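Two-component insecticidal protein 16 kDa unit (PDB 5V3S) serves as one component of a binary insecticidal toxin that kills corn rootworm, probably by a mechanism similar to that of the Cry34Ab1/Cry35Ab1 pair. Local coordinates at residues Y37-K42 with E98-C103; Q18-T23 with S81-G86; E34-Y37 with K42-V45. One frame throughout, in Å; residues are numbered along the deposited sequence.

Interaction 1: residues Y37-K42 with E98-C103; sequences YLRWGK and EYYWDC
Tyr37 meets Tyr100, and Leu38 meets Trp101, in a surface contact made by side chains alone across one sheet of the aegerolysin beta sandwich. Strands 31-38 and 94-103 are not direct neighbours. Strand 83-91 runs between them, so CA of Leu38 and CA of Trp101 stay 9.6 Å apart. The two tyrosines bridge this gap on the outer side. Tyr37 OH comes in at the edge of the Tyr100 ring, near its plane, and packs 3.2 Å from Tyr100 CD1. With chi1 at 73°, the Tyr37 ring leans over the middle strand, with Tyr37 CZ 3.7 Å from Gly85 C. Arg39 reaches over with an extended chain, and the plane of its guanidinium is turned 76° from that of the Tyr100 ring. Arg39 NH1 makes a salt bridge to Glu84 OE2, and Tyr100 OH hydrogen-bonds to the same oxygen. On the inner side, Leu38 CD2 touches the edge of the indole at Trp101 CZ2, 3.7 Å away. The backbones of Arg39 and Trp40 both pair with Glu84 on strand 83-91, which makes a classic beta bulge. There the chain turns its corner, leaving strand 31-38 for strand 40-44 in the other sheet.

Interaction 2: residues Q18-T23 with S81-G86; sequences QWMEIT and SGTEGG. Unlike the reference sequence in segment 18-23: Met20 (reference Ile).
Gln18 and Gly82 bring their CA atoms to 5.5 Å of each other where strands 19-27 and 83-91 begin, and from there the two segments diverge. The strands belong to opposite sheets of the beta sandwich, so this is a buried contact between sheets. Gly82 leads into strand 83-91 with a positive phi of 69°. Its CA meets Gln18 CG at 4.0 Å.

The Gln18 chain is bent at chi2, which curls the amide back over its own backbone. Gln18 OE1 thus accepts a weak bond from Trp19 N at 2.9 Å, with an N-H...O angle of only 122°, and a further bond from Met135 N. This gives the buried oxygen two donors. Gln18 NE2 reaches Pro104 O, also weakly.

Deeper in, Met20, modelled as selenomethionine, is turned toward Thr83, and the two side chains cross at about a right angle. The Met20 side chain also packs on Trp101 and Ile138. Thr83 divides its two branches between different tasks. The hydroxyl OG1 is hydrogen-bonded both to Ser73 OG, in the sheet of strand 19-27, and to Trp101 NE1, in its own sheet. The methyl takes the apolar share of the contact: Thr83 CG2 lies 4.2 Å from Met20 CG.

Interaction 3: residues E34-Y37 with K42-V45; sequences EGAY and KFHV
A chi1 of -76° swings the Phe43 ring away from its own carbonyl and toward Ala36 and the carbonyl of Tyr37. The far end of the ring does the touching. Phe43 CZ lies 3.8 Å from Tyr37 O, and Phe43 CE2 lies 4.3 Å from the Ala36 methyl, CB. Both neighbours approach the ring obliquely. The side chain of Tyr37 starts out in the other direction, so this residue offers Phe43 its backbone alone.

The two segments follow each other closely in the chain but lie in different sheets. The chain turns a corner at residue 39 and continues as strand 40-44 in the facing sheet of the beta sandwich. Phe43 therefore points into the interior and packs back on the strand the chain has just left. Here the small side chain of Ala36 meets the large ring. Ala36 N is hydrogen-bonded to Asn59 OD1, while the Tyr37 backbone pairs with Gly86 in its own sheet. Pro55 and Ile58 of helix 55-58 also touch Phe43, together with Ile53 and Ile71. Further along, His44 ND1 donates to Val45 O at 2.8 Å, above the carbonyl plane and with an N-H...O angle of 154°.

Overall arrangement
Interactions 2 and 3 are buried contacts between the two sheets, whereas interaction 1 lies within one sheet and is largely a surface contact. Interactions 1 and 3 share Tyr37 and use the same two strands, 31-38 and 40-44, on either side of the corner. Interaction 1 spans strand 83-91, the strand that interaction 2 joins to strand 19-27. Trp101 of interaction 1 connects all three: it reaches Thr83 of interaction 2 by a hydrogen bond, and its CH2 lies 3.9 Å from Phe43 CE1 of interaction 3. The chemistry changes with depth. Outside, Arg39 and Tyr100 share Glu84, and Tyr37 packs on Tyr100. Inside, apolar packing prevails, with the buried Gln18 and Thr83 meeting polar partners.

Interaction 1: residues Y37-K42 with E98-C103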
loop_
_atom_site.group_PDB
_atom_site.type_symbol
_atom_site.label_atom_id
_atom_site.label_comp_id
_atom_site.label_asym_id
_atom_site.label_seq_id
_atom_site.Cartn_x
_atom_site.Cartn_y
_atom_site.Cartn_z
ATOM N N TYR A 37 1.223 9.473 -0.374
ATOM C CA TYR A 37 2.155 10.408 0.170
ATOM C C TYR A 37 3.181 9.703 0.992
ATOM O O TYR A 37 3.010 8.559 1.409
ATOM C CB TYR A 37 1.389 11.439 1.034
ATOM C CG TYR A 37 0.922 10.875 2.322
ATOM C CD1 TYR A 37 -0.233 10.151 2.422
ATOM C CD2 TYR A 37 1.694 11.029 3.513
ATOM C CE1 TYR A 37 -0.649 9.571 3.585
ATOM C CE2 TYR A 37 1.252 10.472 4.691
ATOM C CZ TYR A 37 0.092 9.698 4.698
ATOM O OH TYR A 37 -0.321 9.077 5.825
ATOM N N LEU A 38 4.264 10.431 1.283
ATOM C CA LEU A 38 5.232 9.954 2.214
ATOM C C LEU A 38 5.604 11.135 3.056
ATOM O O LEU A 38 5.793 12.236 2.564
ATOM C CB LEU A 38 6.534 9.374 1.570
ATOM C CG LEU A 38 6.537 8.080 0.754
ATOM C CD1 LEU A 38 7.770 7.927 -0.090
ATOM C CD2 LEU A 38 6.347 6.855 1.586
ATOM N N ARG A 39 5.853 10.811 4.313
ATOM C CA ARG A 39 6.510 11.713 5.267
ATOM C C ARG A 39 7.973 11.363 5.460
ATOM O O ARG A 39 8.790 12.251 5.687
ATOM C CB ARG A 39 5.828 11.575 6.591
ATOM C CG ARG A 39 4.517 12.283 6.700
ATOM C CD ARG A 39 3.848 11.854 8.021
ATOM N NE ARG A 39 2.630 12.633 8.258
ATOM C CZ ARG A 39 1.794 12.464 9.283
ATOM N NH1 ARG A 39 2.001 11.499 10.232
ATOM N NH2 ARG A 39 0.773 13.288 9.371
ATOM N N TRP A 40 8.316 10.106 5.356
ATOM C CA TRP A 40 9.717 9.644 5.400
ATOM C C TRP A 40 9.928 8.571 4.364
ATOM O O TRP A 40 9.002 7.758 4.100
ATOM C CB TRP A 40 10.031 9.062 6.757
ATOM C CG TRP A 40 9.966 10.051 7.837
ATOM C CD1 TRP A 40 8.921 10.289 8.648
ATOM C CD2 TRP A 40 11.023 10.959 8.259
ATOM N NE1 TRP A 40 9.217 11.290 9.538
ATOM C CE2 TRP A 40 10.503 11.719 9.329
ATOM C CE3 TRP A 40 12.327 11.196 7.824
ATOM C CZ2 TRP A 40 11.239 12.726 9.977
ATOM C CZ3 TRP A 40 13.108 12.200 8.502
ATOM C CH2 TRP A 40 12.537 12.946 9.561
ATOM N N GLY A 41 11.142 8.532 3.833
ATOM C CA GLY A 41 11.587 7.597 2.859
ATOM C C GLY A 41 11.253 7.941 1.441
ATOM O O GLY A 41 10.923 9.097 1.100
ATOM N N LYS A 42 11.305 6.930 0.587
ATOM C CA LYS A 42 11.041 7.100 -0.813
ATOM C C LYS A 42 10.193 5.955 -1.386
ATOM O O LYS A 42 10.124 4.895 -0.802
ATOM C CB LYS A 42 12.374 7.154 -1.607
ATOM C CG LYS A 42 13.172 5.864 -1.527
ATOM C CD LYS A 42 14.539 6.011 -2.286
ATOM C CE LYS A 42 15.362 4.711 -2.204
ATOM N NZ LYS A 42 16.631 4.907 -2.987
ATOM N N GLU A 98 -8.457 3.361 3.020
ATOM C CA GLU A 98 -7.321 4.229 3.291
ATOM C C GLU A 98 -6.322 3.328 3.989
ATOM O O GLU A 98 -6.712 2.468 4.839
ATOM C CB GLU A 98 -7.707 5.387 4.179
ATOM C CG GLU A 98 -8.628 6.389 3.460
ATOM C CD GLU A 98 -9.321 7.329 4.426
ATOM O OE1 GLU A 98 -9.594 6.991 5.601
ATOM O OE2 GLU A 98 -9.506 8.424 4.013
ATOM N N TYR A 99 -5.057 3.396 3.522
ATOM C CA TYR A 99 -4.019 2.640 4.174
ATOM C C TYR A 99 -2.895 3.582 4.683
ATOM O O TYR A 99 -2.635 4.611 4.071
ATOM C CB TYR A 99 -3.458 1.584 3.215
ATOM C CG TYR A 99 -2.467 0.668 3.886
ATOM C CD1 TYR A 99 -2.886 -0.202 4.947
ATOM C CD2 TYR A 99 -1.126 0.721 3.534
ATOM C CE1 TYR A 99 -1.941 -1.031 5.573
ATOM C CE2 TYR A 99 -0.225 -0.114 4.101
ATOM C CZ TYR A 99 -0.628 -0.970 5.137
ATOM O OH TYR A 99 0.368 -1.722 5.723
ATOM N N TYR A 100 -2.231 3.200 5.771
ATOM C CA TYR A 100 -1.155 4.045 6.391
ATOM C C TYR A 100 -0.199 3.140 7.072
ATOM O O TYR A 100 -0.599 2.085 7.612
ATOM C CB TYR A 100 -1.759 5.074 7.421
ATOM C CG TYR A 100 -0.744 5.710 8.388
ATOM C CD1 TYR A 100 0.053 6.733 7.963
ATOM C CD2 TYR A 100 -0.523 5.205 9.696
ATOM C CE1 TYR A 100 1.052 7.280 8.742
ATOM C CE2 TYR A 100 0.455 5.779 10.517
ATOM C CZ TYR A 100 1.228 6.845 10.010
ATOM O OH TYR A 100 2.198 7.443 10.741
ATOM N N TRP A 101 1.096 3.463 6.955
ATOM C CA TRP A 101 2.149 2.691 7.596
ATOM C C TRP A 101 3.192 3.656 8.220
ATOM O O TRP A 101 3.352 4.774 7.779
ATOM C CB TRP A 101 2.811 1.737 6.588
ATOM C CG TRP A 101 3.557 2.442 5.505
ATOM C CD1 TRP A 101 4.863 2.832 5.538
ATOM C CD2 TRP A 101 3.055 2.888 4.241
ATOM N NE1 TRP A 101 5.201 3.481 4.415
ATOM C CE2 TRP A 101 4.106 3.534 3.583
ATOM C CE3 TRP A 101 1.848 2.722 3.561
ATOM C CZ2 TRP A 101 3.958 4.101 2.309
ATOM C CZ3 TRP A 101 1.704 3.299 2.317
ATOM C CH2 TRP A 101 2.766 3.925 1.682
ATOM N N ASP A 102 3.833 3.186 9.283
ATOM C CA ASP A 102 4.876 3.935 9.922
ATOM C C ASP A 102 5.874 2.904 10.306
ATOM O O ASP A 102 5.614 2.107 11.188
ATOM C CB ASP A 102 4.318 4.742 11.095
ATOM C CG ASP A 102 5.414 5.543 11.784
ATOM O OD1 ASP A 102 6.400 5.890 11.101
ATOM O OD2 ASP A 102 5.286 5.793 12.985
ATOM N N CYS A 103 6.958 2.830 9.549
ATOM C CA CYS A 103 8.002 1.849 9.696
ATOM C C CYS A 103 9.339 2.601 9.862
ATOM O O CYS A 103 10.090 2.824 8.902
ATOM C CB CYS A 103 8.047 0.967 8.467
ATOM S SG CYS A 103 6.404 0.321 8.059
#

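Interaction 2: residues Q18-T23 with S81-G86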
loop_
_atom_site.group_PDB
_atom_site.type_symbol
_atom_site.label_atom_id
_atom_site.label_comp_id
_atom_site.label_asym_id
_atom_site.label_seq_id
_atom_site.Cartn_x
_atom_site.Cartn_y
_atom_site.Cartn_z
ATOM N N GLN A 18 15.013 -1.038 6.157
ATOM C CA GLN A 18 13.567 -0.863 6.456
ATOM C C GLN A 18 12.843 -0.686 5.119
ATOM O O GLN A 18 13.176 0.192 4.318
ATOM C CB GLN A 18 13.360 0.319 7.383
ATOM C CG GLN A 18 11.904 0.597 7.709
ATOM C CD GLN A 18 11.216 -0.646 8.274
ATOM O OE1 GLN A 18 11.027 -1.638 7.575
ATOM N NE2 GLN A 18 10.995 -0.640 9.581
ATOM N N TRP A 19 11.917 -1.601 4.819
ATOM C CA TRP A 19 11.352 -1.621 3.495
ATOM C C TRP A 19 10.000 -2.324 3.607
ATOM O O TRP A 19 9.731 -3.079 4.574
ATOM C CB TRP A 19 12.227 -2.341 2.478
ATOM C CG TRP A 19 12.379 -3.804 2.814
ATOM C CD1 TRP A 19 13.299 -4.351 3.681
ATOM C CD2 TRP A 19 11.586 -4.907 2.319
ATOM N NE1 TRP A 19 13.123 -5.712 3.752
ATOM C CE2 TRP A 19 12.074 -6.081 2.933
ATOM C CE3 TRP A 19 10.488 -5.002 1.463
ATOM C CZ2 TRP A 19 11.535 -7.341 2.684
ATOM C CZ3 TRP A 19 9.949 -6.279 1.188
ATOM C CH2 TRP A 19 10.456 -7.425 1.797
HETATM N N MSE A 20 9.148 -1.994 2.652
HETATM C CA MSE A 20 7.835 -2.617 2.570
HETATM C C MSE A 20 7.525 -2.769 1.084
HETATM O O MSE A 20 7.969 -1.984 0.241
HETATM C CB MSE A 20 6.745 -1.783 3.300
HETATM C CG MSE A 20 6.515 -0.316 2.861
HETATM SE SE MSE A 20 5.273 -0.273 1.283
HETATM C CE MSE A 20 3.749 -0.136 2.516
ATOM N N GLU A 21 6.728 -3.778 0.748
ATOM C CA GLU A 21 6.133 -3.836 -0.572
ATOM C C GLU A 21 4.695 -4.261 -0.369
ATOM O O GLU A 21 4.464 -5.219 0.327
ATOM C CB GLU A 21 6.831 -4.790 -1.573
ATOM C CG GLU A 21 8.183 -4.275 -2.016
ATOM C CD GLU A 21 8.748 -4.886 -3.265
ATOM O OE1 GLU A 21 8.032 -5.718 -3.899
ATOM O OE2 GLU A 21 9.917 -4.482 -3.585
ATOM N N ILE A 22 3.765 -3.498 -0.943
ATOM C CA ILE A 22 2.332 -3.735 -0.746
ATOM C C ILE A 22 1.703 -4.050 -2.123
ATOM O O ILE A 22 1.851 -3.306 -3.052
ATOM C CB ILE A 22 1.629 -2.655 0.084
ATOM C CG1 ILE A 22 0.216 -3.031 0.379
ATOM C CG2 ILE A 22 1.622 -1.320 -0.570
ATOM C CD1 ILE A 22 -0.329 -2.368 1.604
ATOM N N THR A 23 1.009 -5.167 -2.207
ATOM C CA THR A 23 0.436 -5.568 -3.485
ATOM C C THR A 23 -1.078 -5.498 -3.257
ATOM O O THR A 23 -1.554 -6.070 -2.280
ATOM C CB THR A 23 0.938 -6.972 -3.903
ATOM O OG1 THR A 23 2.318 -6.916 -4.131
ATOM C CG2 THR A 23 0.290 -7.386 -5.160
ATOM N N SER A 81 14.652 8.274 8.579
ATOM C CA SER A 81 14.019 7.372 9.516
ATOM C C SER A 81 13.002 6.524 8.765
ATOM O O SER A 81 11.805 6.752 8.923
ATOM C CB SER A 81 13.311 8.185 10.632
ATOM O OG SER A 81 12.517 7.377 11.505
ATOM N N GLY A 82 13.480 5.576 7.947
ATOM C CA GLY A 82 12.657 4.512 7.414
ATOM C C GLY A 82 11.637 5.022 6.396
ATOM O O GLY A 82 11.968 5.854 5.540
ATOM N N THR A 83 10.442 4.432 6.436
ATOM C CA THR A 83 9.334 4.850 5.570
ATOM C C THR A 83 8.070 5.061 6.395
ATOM O O THR A 83 7.757 4.313 7.329
ATOM C CB THR A 83 9.135 3.912 4.342
ATOM O OG1 THR A 83 7.969 4.287 3.627
ATOM C CG2 THR A 83 9.012 2.472 4.740
ATOM N N GLU A 84 7.351 6.109 6.057
ATOM C CA GLU A 84 6.091 6.471 6.701
ATOM C C GLU A 84 5.256 7.144 5.628
ATOM O O GLU A 84 5.656 8.125 5.017
ATOM C CB GLU A 84 6.202 7.303 7.980
ATOM C CG GLU A 84 4.836 7.849 8.432
ATOM C CD GLU A 84 4.929 8.822 9.610
ATOM O OE1 GLU A 84 6.025 9.398 9.768
ATOM O OE2 GLU A 84 3.927 9.010 10.342
ATOM N N GLY A 85 4.057 6.604 5.423
ATOM C CA GLY A 85 3.214 7.152 4.324
ATOM C C GLY A 85 1.862 6.464 4.294
ATOM O O GLY A 85 1.495 5.677 5.207
ATOM N N GLY A 86 1.179 6.662 3.147
ATOM C CA GLY A 86 -0.145 6.086 2.943
ATOM C C GLY A 86 -0.661 6.330 1.531
ATOM O O GLY A 86 -0.044 7.031 0.690
#

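Interaction 3: residues E34-Y37 with K42-V45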
loop_
_atom_site.group_PDB
_atom_site.type_symbol
_atom_site.label_atom_id
_atom_site.label_comp_id
_atom_site.label_asym_id
_atom_site.label_seq_id
_atom_site.Cartn_x
_atom_site.Cartn_y
_atom_site.Cartn_z
ATOM N N GLU A 34 -5.188 6.754 -5.252
ATOM C CA GLU A 34 -5.047 8.203 -5.168
ATOM C C GLU A 34 -4.572 8.505 -3.752
ATOM O O GLU A 34 -4.584 7.651 -2.849
ATOM C CB GLU A 34 -6.367 8.934 -5.406
ATOM C CG GLU A 34 -6.949 8.869 -6.749
ATOM C CD GLU A 34 -6.200 9.610 -7.819
ATOM O OE1 GLU A 34 -5.382 10.541 -7.603
ATOM O OE2 GLU A 34 -6.449 9.195 -8.981
ATOM N N GLY A 35 -4.136 9.740 -3.568
ATOM C CA GLY A 35 -3.804 10.186 -2.240
ATOM C C GLY A 35 -2.444 9.669 -1.705
ATOM O O GLY A 35 -2.166 9.769 -0.487
ATOM N N ALA A 36 -1.602 9.074 -2.556
ATOM C CA ALA A 36 -0.326 8.562 -2.049
ATOM C C ALA A 36 0.583 9.702 -1.540
ATOM O O ALA A 36 0.725 10.740 -2.197
ATOM C CB ALA A 36 0.413 7.760 -3.146
ATOM N N TYR A 37 1.223 9.473 -0.374
ATOM C CA TYR A 37 2.155 10.408 0.170
ATOM C C TYR A 37 3.181 9.703 0.992
ATOM O O TYR A 37 3.010 8.559 1.409
ATOM C CB TYR A 37 1.389 11.439 1.034
ATOM C CG TYR A 37 0.922 10.875 2.322
ATOM C CD1 TYR A 37 -0.233 10.151 2.422
ATOM C CD2 TYR A 37 1.694 11.029 3.513
ATOM C CE1 TYR A 37 -0.649 9.571 3.585
ATOM C CE2 TYR A 37 1.252 10.472 4.691
ATOM C CZ TYR A 37 0.092 9.698 4.698
ATOM O OH TYR A 37 -0.321 9.077 5.825
ATOM N N LYS A 42 11.305 6.930 0.587
ATOM C CA LYS A 42 11.041 7.100 -0.813
ATOM C C LYS A 42 10.193 5.955 -1.386
ATOM O O LYS A 42 10.124 4.895 -0.802
ATOM C CB LYS A 42 12.374 7.154 -1.607
ATOM C CG LYS A 42 13.172 5.864 -1.527
ATOM C CD LYS A 42 14.539 6.011 -2.286
ATOM C CE LYS A 42 15.362 4.711 -2.204
ATOM N NZ LYS A 42 16.631 4.907 -2.987
ATOM N N PHE A 43 9.487 6.228 -2.462
ATOM C CA PHE A 43 8.839 5.215 -3.225
ATOM C C PHE A 43 9.840 4.799 -4.283
ATOM O O PHE A 43 10.717 5.582 -4.662
ATOM C CB PHE A 43 7.555 5.742 -3.917
ATOM C CG PHE A 43 6.329 5.907 -2.980
ATOM C CD1 PHE A 43 5.797 4.849 -2.336
ATOM C CD2 PHE A 43 5.688 7.114 -2.906
ATOM C CE1 PHE A 43 4.704 4.987 -1.518
ATOM C CE2 PHE A 43 4.569 7.274 -2.122
ATOM C CZ PHE A 43 4.080 6.194 -1.421
ATOM N N HIS A 44 9.674 3.584 -4.774
ATOM C CA HIS A 44 10.516 3.027 -5.811
ATOM C C HIS A 44 9.851 1.837 -6.520
ATOM O O HIS A 44 8.887 1.168 -6.024
ATOM C CB HIS A 44 11.925 2.595 -5.285
ATOM C CG HIS A 44 11.850 1.480 -4.317
ATOM N ND1 HIS A 44 11.790 0.156 -4.736
ATOM C CD2 HIS A 44 11.709 1.458 -2.988
ATOM C CE1 HIS A 44 11.650 -0.616 -3.691
ATOM N NE2 HIS A 44 11.583 0.147 -2.618
ATOM N N VAL A 45 10.431 1.582 -7.680
ATOM C CA VAL A 45 9.963 0.514 -8.573
ATOM C C VAL A 45 10.135 -0.762 -7.784
ATOM O O VAL A 45 11.210 -0.999 -7.184
ATOM C CB VAL A 45 10.748 0.472 -9.945
ATOM C CG1 VAL A 45 10.373 -0.779 -10.738
ATOM C CG2 VAL A 45 10.492 1.725 -10.756
#